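Local coordinates for BAR/IMD domain-containing adapter protein 2-like 2 (Mus musculus, PDB 3OK8) that binds phosphoinositides through its I-BAR (IMD) domain and induces planar or gently curved membrane structures, at residues 72-83 and 211-220. Residues are numbered along the deposited sequence; the frame is centred on the assembly and turned at random.
Sequences ILGEILVQMSDT and LQNRVLLWKE
With CG beside its backbone N (chi1 -63°), Trp218 lays its indole against Ile76, Gln79, Met80 and Thr83, while Gln79, its CG wedged between backbone N and carbonyl carbon (chi1 44°), swings its amide to the pyrrole edge. The contact joins two helices of the I-BAR three-helix bundle near one end of the elongated domain, where the chain leaves helix 153-217 at Trp218. One indole face receives two CH-pi contacts: Met80 CG stands 3.7 Å from the centroid of the six-membered ring of Trp218, and Ile76 CG2 lies 4.1 Å from that of its five-membered ring. Met80 SD sits farther above the same face as a Met-aromatic contact. Arg214 CB, one turn back in the same helix, lies over the rim of the opposite face. At the ring edge, Trp218 NE1 donates a weak but fairly straight hydrogen bond to Gln79 OE1 (3.5 Å, 163°). The poorly ordered Glu220 carboxylate, uncertain in place, nears Ile72 CG2 and Ile76 CD1 through OE2. Met80 also packs on His193 of the second subunit, and Leu211 on its Phe200, which places this cluster beside the dimer interface. Thr83 OG1, 3.5 Å from Trp218 CZ2 in the ring plane, hydrogen-bonds to Gln79 O at 2.6 Å.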
loop_
_atom_site.group_PDB
_atom_site.type_symbol
_atom_site.label_atom_id
_atom_site.label_comp_id
_atom_site.label_asym_id
_atom_site.label_seq_id
_atom_site.Cartn_x
_atom_site.Cartn_y
_atom_site.Cartn_z
ATOM N N ILE A 72 22.748 -16.691 -10.978
ATOM C CA ILE A 72 21.501 -17.166 -10.396
ATOM C C ILE A 72 20.906 -16.142 -9.420
ATOM O O ILE A 72 19.695 -15.910 -9.409
ATOM C CB ILE A 72 21.707 -18.542 -9.710
ATOM C CG1 ILE A 72 21.992 -19.629 -10.764
ATOM C CG2 ILE A 72 20.493 -18.909 -8.862
ATOM C CD1 ILE A 72 22.687 -20.879 -10.218
ATOM N N LEU A 73 21.755 -15.525 -8.608
ATOM C CA LEU A 73 21.328 -14.430 -7.745
ATOM C C LEU A 73 20.896 -13.253 -8.600
ATOM O O LEU A 73 19.937 -12.548 -8.273
ATOM C CB LEU A 73 22.454 -14.028 -6.796
ATOM C CG LEU A 73 22.801 -15.118 -5.784
ATOM C CD1 LEU A 73 24.171 -14.887 -5.164
ATOM C CD2 LEU A 73 21.702 -15.250 -4.714
ATOM N N GLY A 74 21.609 -13.048 -9.701
ATOM C CA GLY A 74 21.229 -12.055 -10.686
ATOM C C GLY A 74 19.814 -12.269 -11.210
ATOM O O GLY A 74 19.047 -11.314 -11.331
ATOM N N GLU A 75 19.466 -13.515 -11.531
ATOM C CA GLU A 75 18.135 -13.823 -12.042
ATOM C C GLU A 75 17.063 -13.524 -10.999
ATOM O O GLU A 75 16.028 -12.978 -11.324
ATOM C CB GLU A 75 18.033 -15.282 -12.486
ATOM C CG GLU A 75 18.876 -15.643 -13.721
ATOM C CD GLU A 75 18.399 -14.954 -15.002
ATOM O OE1 GLU A 75 18.957 -15.253 -16.083
ATOM O OE2 GLU A 75 17.474 -14.113 -14.931
ATOM N N ILE A 76 17.333 -13.878 -9.750
ATOM C CA ILE A 76 16.395 -13.685 -8.668
ATOM C C ILE A 76 16.017 -12.226 -8.440
ATOM O O ILE A 76 14.837 -11.910 -8.254
ATOM C CB ILE A 76 16.920 -14.310 -7.373
ATOM C CG1 ILE A 76 16.969 -15.833 -7.528
ATOM C CG2 ILE A 76 16.050 -13.862 -6.196
ATOM C CD1 ILE A 76 17.664 -16.575 -6.403
ATOM N N LEU A 77 17.007 -11.338 -8.470
ATOM C CA LEU A 77 16.773 -9.916 -8.215
ATOM C C LEU A 77 15.956 -9.263 -9.326
ATOM O O LEU A 77 15.097 -8.415 -9.079
ATOM C CB LEU A 77 18.109 -9.175 -8.047
ATOM C CG LEU A 77 18.953 -9.618 -6.850
ATOM C CD1 LEU A 77 20.441 -9.161 -6.994
ATOM C CD2 LEU A 77 18.352 -9.089 -5.556
ATOM N N VAL A 78 16.247 -9.656 -10.553
ATOM C CA VAL A 78 15.557 -9.141 -11.720
ATOM C C VAL A 78 14.098 -9.581 -11.671
ATOM O O VAL A 78 13.199 -8.819 -12.036
ATOM C CB VAL A 78 16.259 -9.615 -13.024
ATOM C CG1 VAL A 78 15.408 -9.336 -14.250
ATOM C CG2 VAL A 78 17.611 -8.926 -13.158
ATOM N N GLN A 79 13.843 -10.792 -11.188
ATOM C CA GLN A 79 12.446 -11.228 -11.116
ATOM C C GLN A 79 11.727 -10.796 -9.846
ATOM O O GLN A 79 10.534 -11.011 -9.697
ATOM C CB GLN A 79 12.266 -12.724 -11.385
ATOM C CG GLN A 79 13.237 -13.659 -10.732
ATOM C CD GLN A 79 13.039 -15.081 -11.235
ATOM O OE1 GLN A 79 11.917 -15.590 -11.233
ATOM N NE2 GLN A 79 14.122 -15.722 -11.679
ATOM N N MET A 80 12.454 -10.170 -8.936
ATOM C CA MET A 80 11.821 -9.543 -7.796
ATOM C C MET A 80 11.258 -8.211 -8.241
ATOM O O MET A 80 10.124 -7.866 -7.902
ATOM C CB MET A 80 12.807 -9.351 -6.655
ATOM C CG MET A 80 13.091 -10.593 -5.842
ATOM S SD MET A 80 14.437 -10.300 -4.667
ATOM C CE MET A 80 14.350 -11.788 -3.679
ATOM N N SER A 81 12.040 -7.459 -9.006
ATOM C CA SER A 81 11.539 -6.205 -9.555
ATOM C C SER A 81 10.371 -6.461 -10.510
ATOM O O SER A 81 9.360 -5.768 -10.455
ATOM C CB SER A 81 12.633 -5.418 -10.267
ATOM O OG SER A 81 12.896 -5.968 -11.546
ATOM N N ASP A 82 10.513 -7.442 -11.394
ATOM C CA ASP A 82 9.409 -7.823 -12.269
ATOM C C ASP A 82 8.131 -8.113 -11.480
ATOM O O ASP A 82 7.047 -7.668 -11.868
ATOM C CB ASP A 82 9.794 -9.023 -13.138
ATOM C CG ASP A 82 10.840 -8.672 -14.177
ATOM O OD1 ASP A 82 11.218 -7.478 -14.257
ATOM O OD2 ASP A 82 11.283 -9.585 -14.911
ATOM N N THR A 83 8.261 -8.844 -10.373
ATOM C CA THR A 83 7.110 -9.165 -9.519
ATOM C C THR A 83 6.467 -7.922 -8.933
ATOM O O THR A 83 5.238 -7.777 -8.955
ATOM C CB THR A 83 7.499 -10.056 -8.332
ATOM O OG1 THR A 83 8.062 -11.275 -8.818
ATOM C CG2 THR A 83 6.266 -10.380 -7.462
ATOM N N LEU A 211 3.112 -14.886 -4.784
ATOM C CA LEU A 211 4.140 -14.881 -3.759
ATOM C C LEU A 211 4.328 -16.250 -3.126
ATOM O O LEU A 211 5.377 -16.525 -2.553
ATOM C CB LEU A 211 3.870 -13.822 -2.691
ATOM C CG LEU A 211 4.198 -12.392 -3.123
ATOM C CD1 LEU A 211 4.223 -11.469 -1.925
ATOM C CD2 LEU A 211 5.541 -12.344 -3.842
ATOM N N GLN A 212 3.330 -17.118 -3.244
ATOM C CA GLN A 212 3.429 -18.441 -2.642
ATOM C C GLN A 212 4.400 -19.300 -3.440
ATOM O O GLN A 212 5.013 -20.233 -2.906
ATOM C CB GLN A 212 2.049 -19.099 -2.546
ATOM C CG GLN A 212 1.091 -18.284 -1.694
ATOM C CD GLN A 212 -0.097 -19.084 -1.194
ATOM O OE1 GLN A 212 -0.307 -19.211 0.010
ATOM N NE2 GLN A 212 -0.869 -19.633 -2.114
ATOM N N ASN A 213 4.539 -18.977 -4.721
ATOM C CA ASN A 213 5.497 -19.665 -5.557
ATOM C C ASN A 213 6.819 -18.903 -5.645
ATOM O O ASN A 213 7.863 -19.517 -5.509
ATOM C CB ASN A 213 4.911 -19.985 -6.937
ATOM C CG ASN A 213 4.924 -18.797 -7.867
ATOM O OD1 ASN A 213 5.970 -18.419 -8.403
ATOM N ND2 ASN A 213 3.759 -18.196 -8.067
ATOM N N ARG A 214 6.792 -17.581 -5.834
ATOM C CA ARG A 214 8.038 -16.833 -5.901
ATOM C C ARG A 214 8.927 -17.177 -4.717
ATOM O O ARG A 214 10.086 -17.507 -4.897
ATOM C CB ARG A 214 7.792 -15.322 -5.939
ATOM C CG ARG A 214 7.090 -14.797 -7.183
ATOM C CD ARG A 214 7.671 -15.336 -8.465
ATOM N NE ARG A 214 7.079 -14.677 -9.626
ATOM C CZ ARG A 214 5.832 -14.877 -10.050
ATOM N NH1 ARG A 214 5.381 -14.231 -11.117
ATOM N NH2 ARG A 214 5.030 -15.720 -9.408
ATOM N N VAL A 215 8.383 -17.099 -3.508
ATOM C CA VAL A 215 9.169 -17.405 -2.311
ATOM C C VAL A 215 9.848 -18.788 -2.377
ATOM O O VAL A 215 10.911 -19.006 -1.790
ATOM C CB VAL A 215 8.343 -17.254 -1.005
ATOM C CG1 VAL A 215 7.748 -15.830 -0.906
ATOM C CG2 VAL A 215 7.237 -18.313 -0.919
ATOM N N LEU A 216 9.229 -19.712 -3.097
ATOM C CA LEU A 216 9.792 -21.045 -3.284
ATOM C C LEU A 216 10.864 -21.060 -4.376
ATOM O O LEU A 216 11.922 -21.678 -4.216
ATOM C CB LEU A 216 8.681 -22.047 -3.614
ATOM C CG LEU A 216 7.717 -22.368 -2.473
ATOM C CD1 LEU A 216 6.468 -23.066 -3.000
ATOM C CD2 LEU A 216 8.415 -23.208 -1.404
ATOM N N LEU A 217 10.601 -20.374 -5.485
ATOM C CA LEU A 217 11.570 -20.359 -6.579
ATOM C C LEU A 217 12.837 -19.563 -6.225
ATOM O O LEU A 217 13.909 -19.783 -6.796
ATOM C CB LEU A 217 10.929 -19.815 -7.854
ATOM C CG LEU A 217 9.692 -20.572 -8.353
ATOM C CD1 LEU A 217 9.046 -19.877 -9.547
ATOM C CD2 LEU A 217 10.036 -22.011 -8.685
ATOM N N TRP A 218 12.708 -18.653 -5.267
ATOM C CA TRP A 218 13.809 -17.774 -4.890
ATOM C C TRP A 218 14.609 -18.283 -3.698
ATOM O O TRP A 218 15.448 -17.566 -3.166
ATOM C CB TRP A 218 13.294 -16.369 -4.570
ATOM C CG TRP A 218 12.641 -15.654 -5.713
ATOM C CD1 TRP A 218 12.826 -15.882 -7.055
ATOM C CD2 TRP A 218 11.732 -14.554 -5.614
ATOM N NE1 TRP A 218 12.062 -14.996 -7.791
ATOM C CE2 TRP A 218 11.384 -14.174 -6.929
ATOM C CE3 TRP A 218 11.160 -13.863 -4.537
ATOM C CZ2 TRP A 218 10.494 -13.128 -7.195
ATOM C CZ3 TRP A 218 10.272 -12.824 -4.801
ATOM C CH2 TRP A 218 9.948 -12.469 -6.121
ATOM N N LYS A 219 14.320 -19.479 -3.273
ATOM C CA LYS A 219 15.076 -20.049 -2.233
ATOM C C LYS A 219 16.296 -20.468 -3.014
ATOM O O LYS A 219 16.253 -20.626 -4.214
ATOM C CB LYS A 219 14.393 -21.272 -1.674
ATOM C CG LYS A 219 13.602 -21.088 -0.414
ATOM C CD LYS A 219 13.340 -22.407 0.261
ATOM C CE LYS A 219 12.260 -23.233 -0.446
ATOM N NZ LYS A 219 12.461 -23.438 -1.905
ATOM N N GLU A 220 17.412 -20.619 -2.355
ATOM C CA GLU A 220 18.527 -21.070 -3.128
ATOM C C GLU A 220 19.000 -22.426 -2.747
ATOM O O GLU A 220 19.956 -22.893 -3.297
ATOM C CB GLU A 220 19.621 -20.027 -3.280
ATOM C CG GLU A 220 19.506 -19.418 -4.628
ATOM C CD GLU A 220 18.922 -20.421 -5.571
ATOM O OE1 GLU A 220 19.272 -21.586 -5.402
ATOM O OE2 GLU A 220 18.126 -20.063 -6.463
#